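Local coordinates for ferredoxin-like protein (Thermotoga maritima, PDB 7KOE) that binds two [4Fe-4S] clusters and probably relays electrons between flavin and other redox partners within an electron transfer flavoprotein complex, at residues 13-18 with 83-88; 21-26 with 74-79; 41-46 with 60-65. All coordinates share one frame; numbering follows the deposited sequence.

Contact 1 of 3, residues 13-18 with 83-88; sequences RTDEEN and GNYGVL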
# COMPACT_ATOMS: atom_id res chain seq x y z
N ARG D 13 21.27 -20.92 -23.30
CA ARG D 13 22.46 -20.95 -24.13
C ARG D 13 22.25 -22.12 -25.08
O ARG D 13 22.41 -23.28 -24.69
CB ARG D 13 23.75 -21.09 -23.33
CG ARG D 13 24.96 -20.84 -24.19
CD ARG D 13 26.22 -20.63 -23.40
NE ARG D 13 26.27 -19.33 -22.75
CZ ARG D 13 26.09 -19.16 -21.45
NH1 ARG D 13 25.83 -20.19 -20.67
NH2 ARG D 13 26.16 -17.94 -20.93
N THR D 14 21.84 -21.82 -26.30
CA THR D 14 21.49 -22.86 -27.24
C THR D 14 22.74 -23.47 -27.86
O THR D 14 23.69 -22.76 -28.21
CB THR D 14 20.58 -22.29 -28.33
OG1 THR D 14 19.61 -21.43 -27.73
CG2 THR D 14 19.85 -23.40 -29.03
N ASP D 15 22.74 -24.79 -27.98
CA ASP D 15 23.80 -25.55 -28.64
C ASP D 15 23.22 -26.08 -29.94
O ASP D 15 22.75 -27.21 -30.01
CB ASP D 15 24.29 -26.66 -27.74
CG ASP D 15 25.69 -27.10 -28.07
OD1 ASP D 15 26.32 -26.46 -28.94
OD2 ASP D 15 26.16 -28.08 -27.47
N GLU D 16 23.26 -25.25 -30.98
CA GLU D 16 22.54 -25.58 -32.21
C GLU D 16 23.25 -26.66 -33.02
O GLU D 16 22.60 -27.38 -33.78
CB GLU D 16 22.36 -24.34 -33.07
CG GLU D 16 21.56 -23.25 -32.40
CD GLU D 16 22.44 -22.15 -31.88
OE1 GLU D 16 23.66 -22.39 -31.73
OE2 GLU D 16 21.93 -21.05 -31.62
N GLU D 17 24.56 -26.78 -32.88
CA GLU D 17 25.28 -27.81 -33.61
C GLU D 17 25.17 -29.17 -32.95
O GLU D 17 25.55 -30.17 -33.57
CB GLU D 17 26.76 -27.42 -33.75
CG GLU D 17 27.52 -27.30 -32.44
CD GLU D 17 27.47 -25.91 -31.82
OE1 GLU D 17 26.36 -25.35 -31.68
OE2 GLU D 17 28.54 -25.38 -31.47
N ASN D 18 24.67 -29.24 -31.72
CA ASN D 18 24.50 -30.50 -31.00
C ASN D 18 23.07 -30.60 -30.52
O ASN D 18 22.74 -30.19 -29.40
CB ASN D 18 25.47 -30.58 -29.82
CG ASN D 18 26.90 -30.42 -30.23
OD1 ASN D 18 27.55 -29.43 -29.89
ND2 ASN D 18 27.42 -31.39 -30.98
N GLY D 83 27.37 -29.14 -20.73
CA GLY D 83 27.53 -28.18 -19.66
C GLY D 83 27.56 -26.77 -20.20
O GLY D 83 28.07 -26.52 -21.29
N ASN D 84 26.93 -25.86 -19.45
CA ASN D 84 26.71 -24.46 -19.82
C ASN D 84 25.85 -24.33 -21.07
O ASN D 84 26.04 -23.43 -21.88
CB ASN D 84 28.02 -23.69 -20.00
CG ASN D 84 27.94 -22.28 -19.52
OD1 ASN D 84 26.87 -21.78 -19.23
ND2 ASN D 84 29.09 -21.62 -19.44
N TYR D 85 24.88 -25.23 -21.25
CA TYR D 85 23.99 -25.14 -22.40
C TYR D 85 22.59 -25.56 -21.99
O TYR D 85 22.39 -26.20 -20.96
CB TYR D 85 24.49 -25.98 -23.57
CG TYR D 85 25.62 -25.34 -24.33
CD1 TYR D 85 25.38 -24.32 -25.24
CD2 TYR D 85 26.92 -25.74 -24.14
CE1 TYR D 85 26.40 -23.73 -25.93
CE2 TYR D 85 27.96 -25.16 -24.82
CZ TYR D 85 27.69 -24.15 -25.71
OH TYR D 85 28.72 -23.56 -26.41
N GLY D 86 21.62 -25.19 -22.82
CA GLY D 86 20.23 -25.50 -22.56
C GLY D 86 19.52 -24.40 -21.80
O GLY D 86 19.90 -23.25 -21.94
N VAL D 87 18.49 -24.73 -21.01
CA VAL D 87 17.88 -23.75 -20.13
C VAL D 87 18.88 -23.30 -19.08
O VAL D 87 19.71 -24.09 -18.60
CB VAL D 87 16.62 -24.28 -19.43
CG1 VAL D 87 15.49 -24.33 -20.36
CG2 VAL D 87 16.86 -25.65 -18.87
N LEU D 88 18.84 -22.02 -18.74
CA LEU D 88 19.61 -21.49 -17.64
C LEU D 88 18.59 -20.75 -16.79
O LEU D 88 18.32 -19.57 -17.02
CB LEU D 88 20.74 -20.60 -18.10
CG LEU D 88 21.74 -21.27 -19.05
CD1 LEU D 88 22.59 -20.24 -19.72
CD2 LEU D 88 22.59 -22.27 -18.31
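R13 and G86 face each other as a hydrogen-bonded antiparallel pair. R13 N gives its hydrogen to G86 O at 3.0 Å, in the plane of that carbonyl, and G86 N returns a bond of 2.8 Å to R13 O, approaching from above the carbonyl plane. The same R13 O lies at the edge of the Y85 ring, 3.2 Å from CD1.

CG of R13 is anti to the backbone N (chi1 -169°), so the chain runs out past the carbonyl of N84, whose O lies 3.2 Å from R13 CD. A bend at chi3 (-73°) brings the guanidinium edge toward that carbonyl, where R13 NH1 makes a weak bond of 3.5 Å to N84 O, though the position of NH1 is less certain. Arginine suits the place because its aliphatic part can pack on Y85 and L88, while its guanidinium can turn to N84 O and, by a long, weak ion pair, to an acidic side chain of another protein chain. On Y85, the carboxylate of D15 lies almost flat over one ring face, the planes 15° apart and D15 CG centred above the ring.

Further out, a salt bridge from D15 OD2 to R82 holds the carboxylate, and a type I turn is closed by N18 N to D15 O (3.3 Å). At G86 the backbone angles would jam a side chain against the preceding carbonyl oxygen, so glycine fits. T14 turns away from 83-88 and touches the bound FAD, while Y85 packs on Y204 of an electron transfer flavoprotein chain. A backbone hydrogen bond between L88 and R11 continues the pairing, making this a short two-stranded antiparallel ribbon that joins the two ends of the ferredoxin-like chain beside a flavin site.

Contact 2 of 3, residues 21-26 with 74-79; sequences LKIKDE and GNIEWN. With SF4 (iron/sulfur cluster), chain N; SF4 (iron/sulfur cluster), chain M.
Backbone bonds set the register. K22 N reaches a lone pair of E77 O at 3.1 Å, nearly straight (166°), and a weak bond returns from E77 N to K22 O. Further along, K24 N meets N75 O from above the carbonyl plane at 3.3 Å.

Side-chain bonds extend this grip. N75 ND2 donates, close to its own amide plane, to a lone pair of D25 O at 3.0 Å, which helps hold the amide against the chain N cluster; asparagine is short enough to do both. The extended K24 chain brings NZ to G74 O at 3.2 Å, almost along the C=O axis.

Strands 21-22 and 77-78 thus form a two-stranded antiparallel ribbon from the two ends of the sequence of the double-cluster fold, brought side by side as in bacterial 2[4Fe-4S] ferredoxins.

Apolar contacts lie on the cluster side. L21 and W78 run side by side, L21 CD2 3.4 Å from W78 CD1. W78 turns its edge to the chain M cluster, NE1 3.6 Å from its S4, while I76 CG1 stands 3.9 Å from S2 of the chain N cluster.

Charged residues occupy the other face, where K22 and E77 meet through their CB atoms, 4.0 Å apart.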
# COMPACT_ATOMS: atom_id res chain seq x y z
N LEU D 21 18.07 -33.81 -28.56
CA LEU D 21 16.85 -34.58 -28.75
C LEU D 21 16.87 -35.12 -30.17
O LEU D 21 16.53 -34.41 -31.11
CB LEU D 21 15.61 -33.74 -28.52
CG LEU D 21 15.59 -32.86 -27.30
CD1 LEU D 21 14.50 -31.86 -27.47
CD2 LEU D 21 15.35 -33.69 -26.10
N LYS D 22 17.27 -36.37 -30.32
CA LYS D 22 17.23 -37.05 -31.60
C LYS D 22 16.16 -38.13 -31.53
O LYS D 22 15.97 -38.74 -30.48
CB LYS D 22 18.59 -37.66 -31.93
CG LYS D 22 18.76 -38.07 -33.38
CD LYS D 22 20.12 -38.70 -33.61
CE LYS D 22 20.24 -40.04 -32.91
NZ LYS D 22 19.38 -41.07 -33.55
N ILE D 23 15.46 -38.33 -32.63
CA ILE D 23 14.47 -39.40 -32.72
C ILE D 23 15.13 -40.58 -33.42
O ILE D 23 15.67 -40.43 -34.52
CB ILE D 23 13.21 -38.92 -33.45
CG1 ILE D 23 12.39 -38.07 -32.48
CG2 ILE D 23 12.40 -40.09 -33.94
CD1 ILE D 23 11.12 -37.62 -33.03
N LYS D 24 15.10 -41.74 -32.76
CA LYS D 24 15.88 -42.88 -33.21
C LYS D 24 15.33 -43.46 -34.51
O LYS D 24 16.09 -43.95 -35.35
CB LYS D 24 15.90 -43.95 -32.13
CG LYS D 24 16.60 -43.54 -30.86
CD LYS D 24 16.33 -44.53 -29.75
CE LYS D 24 17.25 -44.31 -28.57
NZ LYS D 24 16.77 -45.01 -27.36
N ASP D 25 14.01 -43.42 -34.69
CA ASP D 25 13.38 -44.01 -35.86
C ASP D 25 12.15 -43.18 -36.20
O ASP D 25 11.16 -43.21 -35.46
CB ASP D 25 13.00 -45.46 -35.61
CG ASP D 25 12.89 -46.27 -36.88
OD1 ASP D 25 12.12 -45.88 -37.78
OD2 ASP D 25 13.58 -47.31 -36.97
N GLU D 26 12.21 -42.45 -37.31
CA GLU D 26 11.10 -41.61 -37.73
C GLU D 26 9.90 -42.41 -38.22
O GLU D 26 8.80 -41.85 -38.29
CB GLU D 26 11.56 -40.68 -38.85
CG GLU D 26 12.49 -39.58 -38.40
CD GLU D 26 11.77 -38.41 -37.79
OE1 GLU D 26 10.60 -38.17 -38.17
OE2 GLU D 26 12.36 -37.71 -36.95
N GLY D 74 10.16 -45.74 -27.02
CA GLY D 74 11.55 -45.54 -26.67
C GLY D 74 12.40 -44.90 -27.74
O GLY D 74 13.62 -44.85 -27.59
N ASN D 75 11.80 -44.40 -28.82
CA ASN D 75 12.58 -43.86 -29.94
C ASN D 75 12.75 -42.35 -29.81
O ASN D 75 12.51 -41.58 -30.74
CB ASN D 75 11.96 -44.25 -31.27
CG ASN D 75 10.55 -43.76 -31.42
OD1 ASN D 75 9.76 -43.84 -30.49
ND2 ASN D 75 10.24 -43.22 -32.59
N ILE D 76 13.20 -41.92 -28.64
CA ILE D 76 13.70 -40.57 -28.46
C ILE D 76 15.07 -40.70 -27.81
O ILE D 76 15.17 -41.08 -26.64
CB ILE D 76 12.77 -39.69 -27.61
CG1 ILE D 76 11.49 -39.40 -28.40
CG2 ILE D 76 13.44 -38.38 -27.27
CD1 ILE D 76 10.59 -38.38 -27.79
N GLU D 77 16.12 -40.45 -28.59
CA GLU D 77 17.46 -40.40 -28.04
C GLU D 77 17.56 -39.11 -27.24
O GLU D 77 17.82 -38.04 -27.80
CB GLU D 77 18.51 -40.47 -29.15
CG GLU D 77 19.95 -40.34 -28.68
CD GLU D 77 20.32 -41.35 -27.61
OE1 GLU D 77 20.02 -42.55 -27.78
OE2 GLU D 77 20.91 -40.94 -26.59
N TRP D 78 17.31 -39.20 -25.95
CA TRP D 78 17.21 -38.03 -25.09
C TRP D 78 18.50 -37.90 -24.31
O TRP D 78 18.92 -38.82 -23.61
CB TRP D 78 16.03 -38.17 -24.14
CG TRP D 78 15.74 -36.96 -23.31
CD1 TRP D 78 14.85 -35.99 -23.58
CD2 TRP D 78 16.33 -36.62 -22.05
NE1 TRP D 78 14.85 -35.05 -22.59
CE2 TRP D 78 15.75 -35.42 -21.64
CE3 TRP D 78 17.29 -37.22 -21.24
CZ2 TRP D 78 16.11 -34.80 -20.46
CZ3 TRP D 78 17.64 -36.60 -20.07
CH2 TRP D 78 17.05 -35.41 -19.69
N ASN D 79 19.14 -36.75 -24.44
CA ASN D 79 20.26 -36.38 -23.61
C ASN D 79 19.96 -35.04 -22.97
O ASN D 79 19.09 -34.29 -23.42
CB ASN D 79 21.55 -36.28 -24.42
CG ASN D 79 22.10 -37.62 -24.80
OD1 ASN D 79 22.34 -38.47 -23.95
ND2 ASN D 79 22.28 -37.84 -26.10
FE1 SF4 N . 7.47 -41.10 -32.54
FE2 SF4 N . 5.09 -41.54 -30.74
FE3 SF4 N . 7.00 -39.26 -30.21
FE4 SF4 N . 7.88 -42.10 -29.72
S1 SF4 N . 6.25 -40.90 -29.06
S2 SF4 N . 8.63 -40.46 -30.87
S3 SF4 N . 6.73 -42.74 -31.40
S4 SF4 N . 5.84 -39.90 -31.88
FE1 SF4 M . 12.62 -30.73 -23.79
FE2 SF4 M . 10.80 -31.51 -21.51
FE3 SF4 M . 11.40 -33.49 -23.71
FE4 SF4 M . 9.66 -31.09 -24.28
S1 SF4 M . 9.62 -32.68 -22.85
S2 SF4 M . 11.44 -31.90 -25.13
S3 SF4 M . 10.84 -29.92 -22.93
S4 SF4 M . 12.58 -32.32 -22.37

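Contact 3 of 3, residues 41-46 with 60-65; sequences CCPADV and GCLECG. With SF4 (iron/sulfur cluster), chain M.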
# COMPACT_ATOMS: atom_id res chain seq x y z
N CYS D 41 2.29 -33.91 -24.70
CA CYS D 41 2.77 -33.76 -23.33
C CYS D 41 4.09 -33.02 -23.24
O CYS D 41 4.77 -33.13 -22.22
CB CYS D 41 2.91 -35.13 -22.65
SG CYS D 41 1.52 -36.23 -22.95
N CYS D 42 4.47 -32.28 -24.28
CA CYS D 42 5.74 -31.51 -24.17
C CYS D 42 5.42 -30.10 -23.67
O CYS D 42 4.71 -29.37 -24.37
CB CYS D 42 6.52 -31.43 -25.47
SG CYS D 42 8.21 -30.82 -25.21
N PRO D 43 5.91 -29.72 -22.47
CA PRO D 43 5.65 -28.41 -21.88
C PRO D 43 6.24 -27.24 -22.64
O PRO D 43 5.98 -26.09 -22.26
CB PRO D 43 6.30 -28.53 -20.50
CG PRO D 43 7.32 -29.55 -20.67
CD PRO D 43 6.74 -30.55 -21.58
N ALA D 44 7.01 -27.47 -23.70
CA ALA D 44 7.69 -26.40 -24.41
C ALA D 44 7.40 -26.40 -25.90
O ALA D 44 8.04 -25.64 -26.63
CB ALA D 44 9.20 -26.48 -24.18
N ASP D 45 6.46 -27.24 -26.35
CA ASP D 45 6.05 -27.40 -27.74
C ASP D 45 7.23 -27.71 -28.65
O ASP D 45 7.33 -27.17 -29.75
CB ASP D 45 5.31 -26.17 -28.25
CG ASP D 45 3.81 -26.32 -28.15
OD1 ASP D 45 3.31 -27.44 -28.38
OD2 ASP D 45 3.13 -25.32 -27.86
N VAL D 46 8.15 -28.55 -28.17
CA VAL D 46 9.33 -28.89 -28.95
C VAL D 46 8.95 -29.76 -30.14
O VAL D 46 9.37 -29.51 -31.27
CB VAL D 46 10.37 -29.58 -28.04
CG1 VAL D 46 11.39 -30.32 -28.85
CG2 VAL D 46 11.04 -28.57 -27.15
N GLY D 60 14.12 -24.88 -27.52
CA GLY D 60 13.26 -24.52 -26.41
C GLY D 60 13.09 -25.57 -25.35
O GLY D 60 12.27 -25.39 -24.46
N CYS D 61 13.84 -26.66 -25.48
CA CYS D 61 13.73 -27.78 -24.51
C CYS D 61 14.07 -27.30 -23.10
O CYS D 61 15.13 -26.69 -22.91
CB CYS D 61 14.65 -28.93 -24.89
SG CYS D 61 14.36 -30.42 -23.89
N LEU D 62 13.15 -27.57 -22.17
CA LEU D 62 13.29 -27.26 -20.75
C LEU D 62 13.96 -28.38 -19.97
O LEU D 62 14.00 -28.30 -18.74
CB LEU D 62 11.92 -26.96 -20.15
CG LEU D 62 11.23 -25.71 -20.69
CD1 LEU D 62 9.76 -25.82 -20.49
CD2 LEU D 62 11.75 -24.48 -20.02
N GLU D 63 14.43 -29.42 -20.66
CA GLU D 63 15.25 -30.51 -20.11
C GLU D 63 14.52 -31.28 -19.02
O GLU D 63 15.14 -31.82 -18.10
CB GLU D 63 16.59 -30.01 -19.59
CG GLU D 63 17.35 -29.12 -20.51
CD GLU D 63 18.61 -28.63 -19.87
OE1 GLU D 63 18.93 -29.09 -18.75
OE2 GLU D 63 19.29 -27.77 -20.45
N CYS D 64 13.19 -31.24 -19.05
CA CYS D 64 12.38 -31.94 -18.02
C CYS D 64 12.59 -33.44 -18.16
O CYS D 64 12.98 -34.08 -17.17
CB CYS D 64 10.90 -31.59 -18.12
SG CYS D 64 10.28 -31.60 -19.82
N GLY D 65 12.37 -33.98 -19.36
CA GLY D 65 12.57 -35.39 -19.59
C GLY D 65 11.29 -36.15 -19.86
O GLY D 65 11.30 -37.38 -19.91
FE1 SF4 M . 12.62 -30.73 -23.79
FE2 SF4 M . 10.80 -31.51 -21.51
FE3 SF4 M . 11.40 -33.49 -23.71
FE4 SF4 M . 9.66 -31.09 -24.28
S1 SF4 M . 9.62 -32.68 -22.85
S2 SF4 M . 11.44 -31.90 -25.13
S3 SF4 M . 10.84 -29.92 -22.93
S4 SF4 M . 12.58 -32.32 -22.37
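The closest packing is where P43, A44 and V46 meet G60, C61, L62 and C64. A44 CB sits 3.3 Å from G60 O and 3.8 Å from L62 CD1; a small residue suits the place, since a larger one would probably crowd the carbonyl. V46 extends CG2 over the backbone of C61, 3.8 Å from its N, while its CB and CG1 lie against the chain M cluster. The P43 ring lays CG 3.7 Å from C64 SG and turns CD toward cluster sulfur S1. An alanine here would remove CG and CD, and would probably leave the C64 thiolate and S1 less well covered and the backbone after C42 less rigid.

The looser side is at D45, which is partly exposed. At positive phi, it points away from 60-65 and forms a salt bridge with a basic side chain of another protein chain. E63 takes no part across the two segments, but its buried carboxylate is gripped by basic side chains of that chain.

Between the segments sits the cluster. C42, C61 and C64 bind FE4, FE1 and FE2, with C61 SG 1.8 Å from its iron, and C67 also belongs to the site. E63 N donates to C61 SG at 3.4 Å. In the ferredoxin CxxCxxC pattern with a remote Cys-Pro, such an N-H to sulfur bond and the apolar cover would together be expected to tune the cluster's redox potential.

Contact 3 is the buried heart, near the centre of the chain and held by metal ligands and apolar packing; contacts 1 and 2 lie further out, only partly buried, and depend on strand pairing. Contacts 2 and 3 share the chain M cluster: L21 CD1 packs on V46 and C61, while W78 CZ2 packs against G65 CA. The chain N cluster touches contact 2 alone of the three. Contact 1 meets no cluster but reaches contact 3 where E63 OE2 accepts a weak hydrogen bond from V87 N. Charge and aromatic stacking therefore mark the outer ribbon at the flavin and partner chains, mixed chemistry the middle ribbon, and sulfur and hydrocarbon the core.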